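Local atomic coordinates of potential RNA-dependent RNA polymerase (Human picobirnavirus, PDB entry 5I61), a protein that catalyses RNA-templated RNA synthesis from ribonucleoside triphosphates, probably serving both transcription and genome replication of the virus. Residues 239-244 / 399-404. Sequence-based numbering, arbitrary orientation.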
loop_
_atom_site.group_PDB
_atom_site.type_symbol
_atom_site.label_atom_id
_atom_site.label_comp_id
_atom_site.label_asym_id
_atom_site.label_seq_id
_atom_site.Cartn_x
_atom_site.Cartn_y
_atom_site.Cartn_z
ATOM N N ALA B 239 7.859 -14.019 6.138
ATOM C CA ALA B 239 6.656 -14.567 6.753
ATOM C C ALA B 239 5.581 -14.854 5.703
ATOM O O ALA B 239 4.820 -15.825 5.825
ATOM C CB ALA B 239 6.135 -13.604 7.822
ATOM N N VAL B 240 5.479 -14.001 4.684
ATOM C CA VAL B 240 4.595 -14.301 3.567
ATOM C C VAL B 240 5.016 -15.606 2.915
ATOM O O VAL B 240 4.187 -16.505 2.678
ATOM C CB VAL B 240 4.589 -13.131 2.563
ATOM C CG1 VAL B 240 3.831 -13.527 1.310
ATOM C CG2 VAL B 240 3.976 -11.875 3.208
ATOM N N ASP B 241 6.323 -15.721 2.615
ATOM C CA ASP B 241 6.874 -16.917 1.971
ATOM C C ASP B 241 6.543 -18.179 2.757
ATOM O O ASP B 241 6.220 -19.220 2.169
ATOM C CB ASP B 241 8.405 -16.818 1.819
ATOM C CG ASP B 241 8.874 -15.696 0.872
ATOM O OD1 ASP B 241 8.112 -15.267 -0.033
ATOM O OD2 ASP B 241 10.046 -15.275 1.033
ATOM N N ARG B 242 6.623 -18.115 4.091
ATOM C CA ARG B 242 6.442 -19.340 4.850
ATOM C C ARG B 242 5.000 -19.816 4.794
ATOM O O ARG B 242 4.752 -21.023 4.724
ATOM C CB ARG B 242 6.880 -19.159 6.297
ATOM C CG ARG B 242 6.776 -20.486 7.063
ATOM C CD ARG B 242 7.175 -20.325 8.500
ATOM N NE ARG B 242 8.129 -19.240 8.583
ATOM C CZ ARG B 242 7.854 -18.035 9.026
ATOM N NH1 ARG B 242 6.580 -17.744 9.432
ATOM N NH2 ARG B 242 8.838 -17.115 9.042
ATOM N N ARG B 243 4.048 -18.878 4.770
ATOM C CA ARG B 243 2.643 -19.230 4.695
ATOM C C ARG B 243 2.244 -19.641 3.277
ATOM O O ARG B 243 1.387 -20.531 3.118
ATOM C CB ARG B 243 1.809 -18.057 5.207
ATOM C CG ARG B 243 0.340 -18.340 5.202
ATOM C CD ARG B 243 -0.398 -17.639 6.305
ATOM N NE ARG B 243 0.139 -17.888 7.649
ATOM C CZ ARG B 243 -0.256 -17.217 8.735
ATOM N NH1 ARG B 243 -1.179 -16.257 8.636
ATOM N NH2 ARG B 243 0.271 -17.496 9.914
ATOM N N ILE B 244 2.854 -19.025 2.242
ATOM C CA ILE B 244 2.701 -19.548 0.884
ATOM C C ILE B 244 3.132 -21.007 0.853
ATOM O O ILE B 244 2.449 -21.846 0.266
ATOM C CB ILE B 244 3.495 -18.725 -0.148
ATOM C CG1 ILE B 244 2.911 -17.336 -0.329
ATOM C CG2 ILE B 244 3.533 -19.452 -1.491
ATOM C CD1 ILE B 244 1.611 -17.294 -1.059
ATOM N N LEU B 399 1.304 -9.739 -3.777
ATOM C CA LEU B 399 2.136 -8.585 -3.454
ATOM C C LEU B 399 3.211 -8.379 -4.524
ATOM O O LEU B 399 4.378 -8.114 -4.234
ATOM C CB LEU B 399 2.724 -8.715 -2.048
ATOM C CG LEU B 399 1.639 -8.905 -0.973
ATOM C CD1 LEU B 399 2.215 -8.930 0.438
ATOM C CD2 LEU B 399 0.518 -7.887 -1.086
ATOM N N ARG B 400 2.792 -8.522 -5.785
ATOM C CA ARG B 400 3.646 -8.436 -6.971
ATOM C C ARG B 400 4.860 -9.370 -6.926
ATOM O O ARG B 400 5.921 -9.092 -7.514
ATOM C CB ARG B 400 4.036 -6.989 -7.242
ATOM C CG ARG B 400 2.787 -6.179 -7.612
ATOM C CD ARG B 400 3.252 -4.970 -8.333
ATOM N NE ARG B 400 3.236 -3.838 -7.437
ATOM C CZ ARG B 400 4.296 -3.194 -7.002
ATOM N NH1 ARG B 400 5.579 -3.601 -7.237
ATOM N NH2 ARG B 400 4.149 -2.164 -6.208
ATOM N N ARG B 401 4.711 -10.527 -6.294
ATOM C CA ARG B 401 5.741 -11.546 -6.380
ATOM C C ARG B 401 5.172 -12.855 -6.920
ATOM O O ARG B 401 4.018 -13.207 -6.666
ATOM C CB ARG B 401 6.391 -11.784 -5.020
ATOM C CG ARG B 401 7.169 -10.613 -4.454
ATOM C CD ARG B 401 7.123 -10.755 -2.951
ATOM N NE ARG B 401 8.341 -11.311 -2.402
ATOM C CZ ARG B 401 8.408 -12.106 -1.338
ATOM N NH1 ARG B 401 7.307 -12.497 -0.704
ATOM N NH2 ARG B 401 9.599 -12.540 -0.925
ATOM N N TRP B 402 6.005 -13.578 -7.656
ATOM C CA TRP B 402 5.661 -14.915 -8.124
ATOM C C TRP B 402 6.178 -15.948 -7.136
ATOM O O TRP B 402 7.243 -15.780 -6.539
ATOM C CB TRP B 402 6.258 -15.128 -9.519
ATOM C CG TRP B 402 6.153 -16.458 -10.186
ATOM C CD1 TRP B 402 5.171 -16.871 -11.034
ATOM C CD2 TRP B 402 7.128 -17.518 -10.155
ATOM N NE1 TRP B 402 5.461 -18.133 -11.525
ATOM C CE2 TRP B 402 6.653 -18.552 -10.996
ATOM C CE3 TRP B 402 8.351 -17.695 -9.498
ATOM C CZ2 TRP B 402 7.377 -19.749 -11.208
ATOM C CZ3 TRP B 402 9.070 -18.883 -9.713
ATOM C CH2 TRP B 402 8.579 -19.887 -10.556
ATOM N N HIS B 403 5.383 -16.978 -6.924
ATOM C CA HIS B 403 5.717 -18.108 -6.066
ATOM C C HIS B 403 5.341 -19.371 -6.823
ATOM O O HIS B 403 4.330 -19.395 -7.530
ATOM C CB HIS B 403 4.924 -18.109 -4.737
ATOM C CG HIS B 403 5.098 -16.883 -3.891
ATOM N ND1 HIS B 403 5.945 -16.843 -2.800
ATOM C CD2 HIS B 403 4.492 -15.668 -3.941
ATOM C CE1 HIS B 403 5.861 -15.654 -2.222
ATOM N NE2 HIS B 403 4.979 -14.928 -2.886
ATOM N N HIS B 404 6.124 -20.429 -6.649
ATOM C CA HIS B 404 5.824 -21.706 -7.280
ATOM C C HIS B 404 6.031 -22.801 -6.254
ATOM O O HIS B 404 6.965 -22.722 -5.450
ATOM C CB HIS B 404 6.728 -21.958 -8.512
ATOM C CG HIS B 404 6.271 -23.078 -9.395
ATOM N ND1 HIS B 404 6.358 -24.405 -9.024
ATOM C CD2 HIS B 404 5.741 -23.071 -10.639
ATOM C CE1 HIS B 404 5.895 -25.166 -9.999
ATOM N NE2 HIS B 404 5.514 -24.382 -10.992
#
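Asp241 on helix 237-250 and Arg401 of segment 399-404 form a buried salt bridge that ties the helix to the antiparallel β-hairpin of strands 395-398 and 401-404. This hairpin is consistent with motif E of the polymerase palm. Its turn residue Leu399 gives its backbone N to Asp360, the second aspartate of the GDD sequence of motif C.

The Arg401 chain bends at chi3 (101°), which brings its guanidinium end against the carboxylate. The two planes are 25° apart. The hydrogen bonds are weak: Asp241 OD1 lies 3.0 Å from Arg401 NH1, but the N-H points well off it (123°). Asp241 OD2 is 3.4 Å from Arg401 NH2. Asp241 OD1 also receives a weak hydrogen bond from Gly415 N. Val240 CG1 sits at the guanidinium edge.

One turn on, Ile244 covers one face of the His403 ring. Its CG1 is 3.9 Å from the ring centroid, a CH-pi contact, while its CG2 packs on His403 CB. His403 ND1 is hydrogen-bonded to the carbonyl O of Cys413, which helps fix the ring's rotation. At the ring edge, in its plane, Asp241 OD1 meets His403 CE1 at 3.2 Å.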